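Local coordinates for 4-hydroxy-tetrahydrodipicolinate synthase (Thermotoga maritima, PDB 1O5K), which catalyses the condensation of pyruvate with (S)-aspartate-beta-semialdehyde to 4-hydroxy-tetrahydrodipicolinate, a step of lysine biosynthesis by the diaminopimelate pathway, at the interface of chains A and B and the interface of chains A and C. Residues are numbered along the deposited sequence; one frame, centred on the assembly and turned at random. Chains: chain A/B/C, 4-hydroxy-tetrahydrodipicolinate synthase.

Contact 1: the interface of chains A and B. Residues chain A 183, 186-187, 211-213; chain B 207-208, 245, 249.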
loop_
_atom_site.group_PDB
_atom_site.type_symbol
_atom_site.label_atom_id
_atom_site.label_comp_id
_atom_site.label_asym_id
_atom_site.label_seq_id
_atom_site.Cartn_x
_atom_site.Cartn_y
_atom_site.Cartn_z
ATOM N N ASP A 183 1.117 -18.226 -6.435
ATOM C CA ASP A 183 1.689 -19.481 -5.960
ATOM C C ASP A 183 0.646 -20.310 -5.198
ATOM O O ASP A 183 0.471 -21.479 -5.474
ATOM C CB ASP A 183 2.873 -19.157 -5.067
ATOM C CG ASP A 183 3.542 -20.378 -4.524
ATOM O OD1 ASP A 183 3.294 -20.694 -3.351
ATOM O OD2 ASP A 183 4.310 -21.052 -5.193
ATOM N N VAL A 186 -2.615 -21.482 -7.340
ATOM C CA VAL A 186 -2.281 -22.678 -8.092
ATOM C C VAL A 186 -2.184 -23.891 -7.164
ATOM O O VAL A 186 -2.803 -24.904 -7.419
ATOM C CB VAL A 186 -0.991 -22.554 -8.887
ATOM C CG1 VAL A 186 -0.663 -23.914 -9.546
ATOM C CG2 VAL A 186 -1.146 -21.492 -9.952
ATOM N N SER A 187 -1.388 -23.789 -6.093
ATOM C CA SER A 187 -1.113 -24.933 -5.198
ATOM C C SER A 187 -2.407 -25.432 -4.548
ATOM O O SER A 187 -2.715 -26.630 -4.547
ATOM C CB SER A 187 -0.159 -24.484 -4.080
ATOM O OG SER A 187 -0.006 -25.555 -3.137
ATOM N N CYS A 211 5.362 -21.237 -14.242
ATOM C CA CYS A 211 6.390 -21.794 -13.356
ATOM C C CYS A 211 5.744 -22.282 -12.056
ATOM O O CYS A 211 6.197 -23.308 -11.495
ATOM C CB CYS A 211 7.486 -20.760 -13.042
ATOM S SG CYS A 211 8.565 -20.408 -14.449
ATOM N N ALA A 212 4.678 -21.605 -11.613
ATOM C CA ALA A 212 3.932 -22.015 -10.403
ATOM C C ALA A 212 3.125 -23.300 -10.612
ATOM O O ALA A 212 2.648 -23.917 -9.652
ATOM C CB ALA A 212 2.973 -20.873 -10.001
ATOM N N GLY A 213 2.924 -23.625 -11.879
ATOM C CA GLY A 213 2.227 -24.811 -12.341
ATOM C C GLY A 213 0.837 -24.601 -12.903
ATOM O O GLY A 213 0.039 -25.550 -12.954
ATOM N N PHE B 207 12.486 -19.878 -5.411
ATOM C CA PHE B 207 12.008 -20.612 -6.566
ATOM C C PHE B 207 11.754 -19.692 -7.777
ATOM O O PHE B 207 12.248 -19.920 -8.880
ATOM C CB PHE B 207 10.750 -21.444 -6.241
ATOM C CG PHE B 207 10.175 -22.142 -7.431
ATOM C CD1 PHE B 207 10.858 -23.187 -8.034
ATOM C CD2 PHE B 207 8.957 -21.704 -8.013
ATOM C CE1 PHE B 207 10.360 -23.833 -9.141
ATOM C CE2 PHE B 207 8.474 -22.324 -9.169
ATOM C CZ PHE B 207 9.185 -23.378 -9.724
ATOM N N TYR B 208 11.023 -18.625 -7.537
ATOM C CA TYR B 208 10.641 -17.735 -8.607
ATOM C C TYR B 208 11.843 -16.906 -9.097
ATOM O O TYR B 208 11.946 -16.630 -10.292
ATOM C CB TYR B 208 9.428 -16.890 -8.234
ATOM C CG TYR B 208 8.203 -17.725 -8.075
ATOM C CD1 TYR B 208 7.584 -18.310 -9.168
ATOM C CD2 TYR B 208 7.704 -18.026 -6.784
ATOM C CE1 TYR B 208 6.505 -19.149 -9.016
ATOM C CE2 TYR B 208 6.588 -18.870 -6.636
ATOM C CZ TYR B 208 6.011 -19.423 -7.726
ATOM O OH TYR B 208 4.916 -20.267 -7.593
ATOM N N ARG B 245 10.117 -26.971 -7.422
ATOM C CA ARG B 245 8.871 -26.369 -6.972
ATOM C C ARG B 245 8.272 -27.176 -5.800
ATOM O O ARG B 245 7.726 -26.593 -4.838
ATOM C CB ARG B 245 7.868 -26.331 -8.118
ATOM C CG ARG B 245 6.550 -25.596 -7.721
ATOM C CD ARG B 245 5.663 -25.357 -8.938
ATOM N NE ARG B 245 5.299 -26.614 -9.528
ATOM C CZ ARG B 245 5.198 -26.890 -10.831
ATOM N NH1 ARG B 245 5.464 -25.998 -11.775
ATOM N NH2 ARG B 245 4.872 -28.100 -11.197
ATOM N N ARG B 249 7.311 -25.903 -2.149
ATOM C CA ARG B 249 5.980 -26.083 -1.581
ATOM C C ARG B 249 6.032 -26.767 -0.223
ATOM O O ARG B 249 5.335 -26.373 0.706
ATOM C CB ARG B 249 5.085 -26.848 -2.557
ATOM C CG ARG B 249 4.836 -26.057 -3.907
ATOM C CD ARG B 249 3.862 -24.932 -3.746
ATOM N NE ARG B 249 3.707 -23.997 -4.886
ATOM C CZ ARG B 249 3.124 -24.309 -6.045
ATOM N NH1 ARG B 249 2.723 -25.562 -6.322
ATOM N NH2 ARG B 249 2.974 -23.371 -6.968
HETATM O O HOH W 1 1.713 -26.547 -8.670
#
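Helix 179-192 of chain A, with A:Asp183, and the C-terminal end of helix 206-212, with A:Cys211 and A:Ala212, pack against helices 206-212 and 241-257 of chain B, which send in B:Tyr208, B:Arg245 and B:Arg249. Donors from B:Tyr208 and B:Arg249 converge on A:Asp183 OD2. B:Tyr208 OH donates to the anti lone pair of A:Asp183 OD2, at 2.6 Å, the ring standing nearly perpendicular (87°) to the carboxylate. B:Arg249 grips the same oxygen side-on from above the carboxylate plane, NE at 3.0 Å and NH2 at 3.2 Å from A:Asp183 OD2, in a salt bridge. A bend at chi2 (-76°) turns the arginine tip this way. Its NH2 also meets A:Ala212 O at 2.8 Å, on a lone pair in the carbonyl plane, and NH1 reaches that carbonyl through water 1. The guanidinium is sandwiched, off-centre, between A:Ser187 CB and B:Arg245 CD, which would limit its tilting. B:Arg245 itself, bent at chi3, points NH1 at A:Cys211 O from above the carbonyl plane (2.8 Å). B:Phe207 backs the tyrosine ring from within chain B, its CD2 over the ring centre. The arginines thus cap the carbonyl end of chain A's helix 206-212, where the helix dipole would probably favour positive charge. Repeated by two-fold symmetry, this polar clamp contributes to holding chains A and B together within the homotetramer.

Contact 2: the interface of chains A and C. Residues chain A 93, 125, 128-129, 132; chain C 283-284, 286.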
loop_
_atom_site.group_PDB
_atom_site.type_symbol
_atom_site.label_atom_id
_atom_site.label_comp_id
_atom_site.label_asym_id
_atom_site.label_seq_id
_atom_site.Cartn_x
_atom_site.Cartn_y
_atom_site.Cartn_z
ATOM N N THR A 93 -26.010 -11.372 -7.457
ATOM C CA THR A 93 -25.999 -12.813 -7.732
ATOM C C THR A 93 -27.159 -13.173 -8.703
ATOM O O THR A 93 -27.002 -13.986 -9.646
ATOM C CB THR A 93 -26.090 -13.569 -6.391
ATOM O OG1 THR A 93 -24.945 -13.188 -5.582
ATOM C CG2 THR A 93 -25.998 -15.112 -6.622
ATOM N N GLY A 125 -19.631 -14.839 1.242
ATOM C CA GLY A 125 -20.486 -14.269 0.212
ATOM C C GLY A 125 -20.035 -14.682 -1.164
ATOM O O GLY A 125 -20.853 -15.041 -2.015
ATOM N N GLN A 128 -20.951 -18.299 -1.616
ATOM C CA GLN A 128 -22.389 -18.429 -1.850
ATOM C C GLN A 128 -22.829 -17.952 -3.241
ATOM O O GLN A 128 -23.734 -18.552 -3.829
ATOM C CB GLN A 128 -23.202 -17.771 -0.717
ATOM C CG GLN A 128 -23.100 -18.504 0.597
ATOM C CD GLN A 128 -23.768 -19.855 0.578
ATOM O OE1 GLN A 128 -24.623 -20.115 -0.263
ATOM N NE2 GLN A 128 -23.393 -20.718 1.515
ATOM N N HIS A 129 -22.205 -16.865 -3.730
ATOM C CA HIS A 129 -22.443 -16.315 -5.069
ATOM C C HIS A 129 -22.165 -17.367 -6.147
ATOM O O HIS A 129 -23.030 -17.663 -6.945
ATOM C CB HIS A 129 -21.572 -15.066 -5.253
ATOM C CG HIS A 129 -21.621 -14.440 -6.605
ATOM N ND1 HIS A 129 -22.662 -13.637 -7.034
ATOM C CD2 HIS A 129 -20.687 -14.410 -7.583
ATOM C CE1 HIS A 129 -22.365 -13.159 -8.238
ATOM N NE2 HIS A 129 -21.176 -13.623 -8.596
ATOM N N TYR A 132 -24.532 -20.531 -5.811
ATOM C CA TYR A 132 -25.855 -20.233 -6.343
ATOM C C TYR A 132 -25.867 -20.385 -7.846
ATOM O O TYR A 132 -26.747 -21.035 -8.413
ATOM C CB TYR A 132 -26.301 -18.826 -5.982
ATOM C CG TYR A 132 -27.729 -18.491 -6.385
ATOM C CD1 TYR A 132 -28.803 -18.839 -5.570
ATOM C CD2 TYR A 132 -28.001 -17.814 -7.568
ATOM C CE1 TYR A 132 -30.124 -18.521 -5.930
ATOM C CE2 TYR A 132 -29.308 -17.517 -7.940
ATOM C CZ TYR A 132 -30.353 -17.860 -7.109
ATOM O OH TYR A 132 -31.639 -17.553 -7.462
ATOM N N LEU C 283 -27.650 -11.616 -1.636
ATOM C CA LEU C 283 -26.414 -12.161 -2.189
ATOM C C LEU C 283 -25.878 -11.191 -3.271
ATOM O O LEU C 283 -26.646 -10.761 -4.167
ATOM C CB LEU C 283 -26.656 -13.566 -2.773
ATOM C CG LEU C 283 -26.701 -14.758 -1.799
ATOM C CD1 LEU C 283 -26.954 -16.087 -2.509
ATOM C CD2 LEU C 283 -25.405 -14.791 -0.982
ATOM N N PRO C 284 -24.561 -10.912 -3.298
ATOM C CA PRO C 284 -23.519 -11.623 -2.558
ATOM C C PRO C 284 -23.252 -11.211 -1.105
ATOM O O PRO C 284 -22.341 -11.761 -0.490
ATOM C CB PRO C 284 -22.270 -11.363 -3.425
ATOM C CG PRO C 284 -22.505 -9.953 -3.991
ATOM C CD PRO C 284 -23.993 -9.913 -4.232
ATOM N N VAL C 286 -24.174 -11.301 2.929
ATOM C CA VAL C 286 -24.724 -12.328 3.846
ATOM C C VAL C 286 -24.713 -11.695 5.234
ATOM O O VAL C 286 -23.986 -10.708 5.450
ATOM C CB VAL C 286 -23.893 -13.645 3.862
ATOM C CG1 VAL C 286 -23.741 -14.215 2.469
ATOM C CG2 VAL C 286 -22.523 -13.420 4.428
#
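C:Leu283 and C:Pro284, on a loop of this TIM-barrel enzyme of the DapA family, lie against the start of helix 93-106 and one side of helix 123-134 of chain A, where A:Thr93 and A:Gln128 meet them. The apolar contacts centre on C:Leu283. Its CB rests 3.7 Å from A:Thr93 CB, the two side chains running at a slant to each other. With CG anti to the carbonyl carbon (chi1 -80°), the leucine branches turn toward helix 123-134, and CD2 comes 3.7 Å from A:Gln128 CB. C:Val286 CG1 adds a looser touch, 4.0 Å from A:Gly125 CA, where the lack of a side chain probably allows the close approach. The polar contacts are slighter. A:Thr93 N, at the first turn of its helix, makes a weak but fairly straight hydrogen bond (167° at H) to C:Leu283 O at 3.4 Å. The threonine hydroxyl OG1 sits beside the cis peptide that joins C:Leu283 to C:Pro284, 3.2 Å from C:Pro284 N. Within chain A that hydroxyl is hydrogen-bonded to A:His129 ND1 at 2.7 Å, in the plane of the imidazole, a second-shell bond that would help to set the rotation of the hydroxyl.

Contact 3: the interface of chains A and B. Residues chain A 178-180, 183-184; chain B 204-205, 248, 252, 256.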
loop_
_atom_site.group_PDB
_atom_site.type_symbol
_atom_site.label_atom_id
_atom_site.label_comp_id
_atom_site.label_asym_id
_atom_site.label_seq_id
_atom_site.Cartn_x
_atom_site.Cartn_y
_atom_site.Cartn_z
ATOM N N ASP A 178 0.184 -10.387 -7.091
ATOM C CA ASP A 178 1.087 -10.799 -6.037
ATOM C C ASP A 178 1.507 -12.248 -6.273
ATOM O O ASP A 178 0.654 -13.154 -6.357
ATOM C CB ASP A 178 0.354 -10.616 -4.702
ATOM C CG ASP A 178 1.116 -11.066 -3.487
ATOM O OD1 ASP A 178 2.263 -11.538 -3.493
ATOM O OD2 ASP A 178 0.549 -10.949 -2.382
ATOM N N ILE A 179 2.813 -12.481 -6.332
ATOM C CA ILE A 179 3.330 -13.841 -6.648
ATOM C C ILE A 179 2.969 -14.840 -5.529
ATOM O O ILE A 179 2.784 -16.060 -5.757
ATOM C CB ILE A 179 4.834 -13.808 -6.901
ATOM C CG1 ILE A 179 5.341 -15.141 -7.511
ATOM C CG2 ILE A 179 5.639 -13.444 -5.651
ATOM C CD1 ILE A 179 4.647 -15.568 -8.768
ATOM N N ASP A 180 2.835 -14.341 -4.325
ATOM C CA ASP A 180 2.364 -15.215 -3.210
ATOM C C ASP A 180 0.932 -15.722 -3.447
ATOM O O ASP A 180 0.632 -16.893 -3.149
ATOM C CB ASP A 180 2.402 -14.480 -1.873
ATOM C CG ASP A 180 3.723 -14.554 -1.209
ATOM O OD1 ASP A 180 4.058 -13.592 -0.498
ATOM O OD2 ASP A 180 4.492 -15.529 -1.308
ATOM N N ASP A 183 1.117 -18.226 -6.435
ATOM C CA ASP A 183 1.689 -19.481 -5.960
ATOM C C ASP A 183 0.646 -20.310 -5.198
ATOM O O ASP A 183 0.471 -21.479 -5.474
ATOM C CB ASP A 183 2.873 -19.157 -5.067
ATOM C CG ASP A 183 3.542 -20.378 -4.524
ATOM O OD1 ASP A 183 3.294 -20.694 -3.351
ATOM O OD2 ASP A 183 4.310 -21.052 -5.193
ATOM N N ARG A 184 -0.060 -19.664 -4.285
ATOM C CA ARG A 184 -1.032 -20.325 -3.424
ATOM C C ARG A 184 -2.343 -20.693 -4.135
ATOM O O ARG A 184 -2.899 -21.763 -3.873
ATOM C CB ARG A 184 -1.289 -19.479 -2.193
ATOM C CG ARG A 184 -0.205 -19.614 -1.187
ATOM C CD ARG A 184 -0.242 -20.984 -0.440
ATOM N NE ARG A 184 -1.161 -20.953 0.700
ATOM C CZ ARG A 184 -1.306 -21.925 1.623
ATOM N NH1 ARG A 184 -2.171 -21.752 2.612
ATOM N NH2 ARG A 184 -0.618 -23.061 1.564
ATOM N N ASP B 204 10.980 -17.437 0.529
ATOM C CA ASP B 204 9.773 -17.753 -0.221
ATOM C C ASP B 204 9.716 -17.121 -1.615
ATOM O O ASP B 204 8.726 -17.273 -2.311
ATOM C CB ASP B 204 8.497 -17.428 0.606
ATOM C CG ASP B 204 8.248 -15.938 0.795
ATOM O OD1 ASP B 204 9.031 -15.081 0.292
ATOM O OD2 ASP B 204 7.259 -15.538 1.468
ATOM N N ARG B 205 10.777 -16.454 -2.033
ATOM C CA ARG B 205 10.899 -16.000 -3.465
ATOM C C ARG B 205 12.004 -16.745 -4.235
ATOM O O ARG B 205 12.152 -16.545 -5.428
ATOM C CB ARG B 205 11.187 -14.509 -3.530
ATOM C CG ARG B 205 10.055 -13.639 -2.954
ATOM C CD ARG B 205 8.851 -13.598 -3.816
ATOM N NE ARG B 205 7.783 -12.728 -3.355
ATOM C CZ ARG B 205 6.871 -13.047 -2.444
ATOM N NH1 ARG B 205 6.905 -14.229 -1.786
ATOM N NH2 ARG B 205 5.903 -12.181 -2.197
ATOM N N HIS B 248 10.054 -26.301 -2.648
ATOM C CA HIS B 248 9.537 -24.991 -2.290
ATOM C C HIS B 248 8.180 -25.107 -1.579
ATOM O O HIS B 248 7.916 -24.486 -0.527
ATOM C CB HIS B 248 9.419 -24.158 -3.557
ATOM C CG HIS B 248 8.489 -22.985 -3.454
ATOM N ND1 HIS B 248 8.872 -21.782 -2.886
ATOM C CD2 HIS B 248 7.229 -22.804 -3.917
ATOM C CE1 HIS B 248 7.866 -20.920 -2.995
ATOM N NE2 HIS B 248 6.852 -21.532 -3.587
ATOM N N ARG B 252 7.185 -24.295 2.450
ATOM C CA ARG B 252 6.402 -23.067 2.617
ATOM C C ARG B 252 5.948 -22.768 4.041
ATOM O O ARG B 252 6.044 -21.621 4.466
ATOM C CB ARG B 252 5.155 -23.049 1.711
ATOM C CG ARG B 252 4.275 -21.763 1.976
ATOM C CD ARG B 252 3.035 -21.578 1.087
ATOM N NE ARG B 252 2.810 -20.180 0.630
ATOM C CZ ARG B 252 3.660 -19.464 -0.141
ATOM N NH1 ARG B 252 4.854 -19.948 -0.495
ATOM N NH2 ARG B 252 3.326 -18.238 -0.530
ATOM N N LYS B 256 7.096 -19.445 6.058
ATOM C CA LYS B 256 6.158 -18.464 6.605
ATOM C C LYS B 256 6.304 -18.316 8.127
ATOM O O LYS B 256 6.309 -17.193 8.655
ATOM C CB LYS B 256 4.721 -18.843 6.250
ATOM C CG LYS B 256 4.549 -18.908 4.724
ATOM C CD LYS B 256 4.823 -17.539 4.034
ATOM C CE LYS B 256 5.154 -17.680 2.551
ATOM N NZ LYS B 256 4.780 -16.453 1.723
HETATM O O HOH W 2 4.779 -9.892 -3.680
HETATM O O HOH W 3 6.017 -17.974 -2.547
#
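A:Asp180 and A:Asp183 on helix 179-192 of chain A face B:Arg205 of the 3-10 helix 203-205 and B:His248, B:Arg252 and B:Lys256 of helix 241-257. A bend at chi2 (-72°) brings the B:Arg205 guanidinium to A:Asp180, which it grips end-on, NH2 2.9 Å from OD1 and NH1 2.8 Å from OD2, but standing 82° from the carboxylate and approaching from above it. B:Arg252 NH2 comes to A:Asp180 OD2 from the opposite face at 3.1 Å, and B:Lys256 NZ adds a weak bond. An alanine at A:Asp180 would probably leave B:Arg205 without its end-on partner and take from B:Arg252 and B:Lys256 an acid they share. B:Asp204 OD2 bonds B:Lys256 NZ at 2.7 Å, which would partly offset the positive charge. A:Ile179 CG2 lies over the B:Arg205 guanidinium, toward the rim. B:His248 reaches A:Asp183 tip to tip, NE2 adding a further donor to OD2 at 3.0 Å from above the carboxylate plane, while OD1, salt-bridged to B:Arg252 NH1 at 3.3 Å, lies over the rim of that guanidinium opposite B:Lys256 CE. A:Arg184 crosses B:Arg252 at a slant, CD to CD 3.7 Å, carbon packing between like charges. Water 3 links A:Asp180 OD2 to B:Arg252 NH1 and, at 2.8 Å, to B:Asp204 O.

Contact 4: the interface of chains A and C. Residues chain A 149, 262, 265, 285; chain C 119-122.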
loop_
_atom_site.group_PDB
_atom_site.type_symbol
_atom_site.label_atom_id
_atom_site.label_comp_id
_atom_site.label_asym_id
_atom_site.label_seq_id
_atom_site.Cartn_x
_atom_site.Cartn_y
_atom_site.Cartn_z
ATOM N N ARG A 149 -9.491 -3.836 -9.561
ATOM C CA ARG A 149 -10.724 -3.323 -10.167
ATOM C C ARG A 149 -11.984 -3.490 -9.291
ATOM O O ARG A 149 -12.868 -2.654 -9.375
ATOM C CB ARG A 149 -11.011 -3.959 -11.502
ATOM C CG ARG A 149 -10.024 -3.639 -12.586
ATOM C CD ARG A 149 -10.406 -4.268 -13.918
ATOM N NE ARG A 149 -9.483 -3.969 -15.034
ATOM C CZ ARG A 149 -9.700 -3.034 -15.955
ATOM N NH1 ARG A 149 -8.844 -2.826 -16.972
ATOM N NH2 ARG A 149 -10.764 -2.296 -15.852
ATOM N N THR A 262 -5.690 2.827 -18.468
ATOM C CA THR A 262 -6.556 1.685 -18.196
ATOM C C THR A 262 -6.892 0.886 -19.455
ATOM O O THR A 262 -7.373 1.435 -20.442
ATOM C CB THR A 262 -7.847 2.197 -17.599
ATOM O OG1 THR A 262 -7.555 2.866 -16.368
ATOM C CG2 THR A 262 -8.781 1.009 -17.279
ATOM N N ILE A 265 -8.013 0.998 -23.150
ATOM C CA ILE A 265 -7.668 2.199 -23.852
ATOM C C ILE A 265 -6.418 2.011 -24.724
ATOM O O ILE A 265 -6.482 2.295 -25.951
ATOM C CB ILE A 265 -7.582 3.413 -22.918
ATOM C CG1 ILE A 265 -8.978 3.780 -22.440
ATOM C CG2 ILE A 265 -6.974 4.572 -23.600
ATOM C CD1 ILE A 265 -8.958 4.729 -21.282
ATOM N N LEU A 285 -14.996 5.523 -20.807
ATOM C CA LEU A 285 -13.694 5.363 -21.416
ATOM C C LEU A 285 -13.579 6.326 -22.584
ATOM O O LEU A 285 -14.587 6.721 -23.185
ATOM C CB LEU A 285 -13.405 3.938 -21.844
ATOM C CG LEU A 285 -13.470 2.885 -20.746
ATOM C CD1 LEU A 285 -13.007 1.545 -21.263
ATOM C CD2 LEU A 285 -12.663 3.300 -19.497
ATOM N N ASN C 119 -14.271 -0.368 -14.204
ATOM C CA ASN C 119 -13.632 -0.006 -15.488
ATOM C C ASN C 119 -12.566 1.098 -15.397
ATOM O O ASN C 119 -11.945 1.380 -16.387
ATOM C CB ASN C 119 -14.623 0.259 -16.654
ATOM C CG ASN C 119 -15.692 1.294 -16.351
ATOM O OD1 ASN C 119 -15.737 1.873 -15.246
ATOM N ND2 ASN C 119 -16.642 1.480 -17.338
ATOM N N LYS C 120 -12.338 1.683 -14.227
ATOM C CA LYS C 120 -11.172 2.566 -13.981
ATOM C C LYS C 120 -10.944 3.659 -15.042
ATOM O O LYS C 120 -9.852 3.792 -15.619
ATOM C CB LYS C 120 -9.886 1.755 -13.830
ATOM C CG LYS C 120 -9.887 0.769 -12.672
ATOM C CD LYS C 120 -8.454 0.261 -12.378
ATOM C CE LYS C 120 -7.797 -0.408 -13.552
ATOM N NZ LYS C 120 -6.484 -1.125 -13.202
ATOM N N PRO C 121 -11.946 4.504 -15.229
ATOM C CA PRO C 121 -11.858 5.544 -16.245
ATOM C C PRO C 121 -10.720 6.495 -15.910
ATOM O O PRO C 121 -10.390 6.703 -14.717
ATOM C CB PRO C 121 -13.192 6.261 -16.163
ATOM C CG PRO C 121 -13.826 5.840 -14.915
ATOM C CD PRO C 121 -13.208 4.534 -14.476
ATOM N N THR C 122 -10.159 7.099 -16.940
ATOM C CA THR C 122 -9.169 8.148 -16.766
ATOM C C THR C 122 -9.818 9.378 -16.136
ATOM O O THR C 122 -11.037 9.463 -16.008
ATOM C CB THR C 122 -8.559 8.545 -18.122
ATOM O OG1 THR C 122 -9.579 9.088 -18.979
ATOM C CG2 THR C 122 -7.925 7.325 -18.844
HETATM O O HOH W 4 -11.636 -0.716 -18.212
#
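Small apolar touches between A:Ile265, A:Leu285 and A:Thr262 and the chain C loop 119-122 form the centre. A:Ile265 CD1 meets C:Thr122 CG2 at 3.7 Å, A:Leu285 CD2 lies 4.0 Å from C:Pro121 CA, and A:Thr262 CG2 packs 3.7 Å from C:Lys120 CB. Both branches of A:Thr262 meet the loop: with OG1 anti to its own carbonyl carbon (chi1 -61°), the hydroxyl donates to C:Lys120 O at 2.6 Å, in the carbonyl plane and at a C=O...donor angle of 151°. With a valine here C:Lys120 O loses its hydroxyl donor, and the loop would probably be held less firmly. The loop follows C:Tyr118, a tyrosine that in this family reaches into the active site of the neighbouring subunit as part of the proton relay, so its hold on chain A is likely to matter for catalysis. Toward the rim, the side chain of C:Lys120 is bent at chi3 and crosses the extended A:Arg149 at about a right angle, setting its CE over the centre of the guanidinium, 4.0 Å from A:Arg149 CZ. This is packing of carbon against a flat face; A:Arg149 NE and C:Lys120 NZ lie 4.5 Å apart, and the like charges would be expected to repel rather than bind. Beyond it, water 4 bridges A:Arg149 NH2 (3.0 Å) and C:Asn119 O (2.8 Å).

Contacts 1 and 3 are neighbouring parts of one A-B interface, their C-alpha centres about 7 Å apart; they share A:Asp183 and both use helix 179-192 of chain A against helix 241-257 of chain B. Contacts 2 and 4 belong to the A-C interface, about 26 Å from each other and 29 to 31 Å from the other pair. Chain A therefore binds two partners through separate surfaces, as a dimer of dimers requires. Contact 4 lies about 12 Å from A:Tyr144 and contact 2 about 14 Å, against 20 Å for contacts 1 and 3, suggesting that A-C pairing bears more directly on the active site.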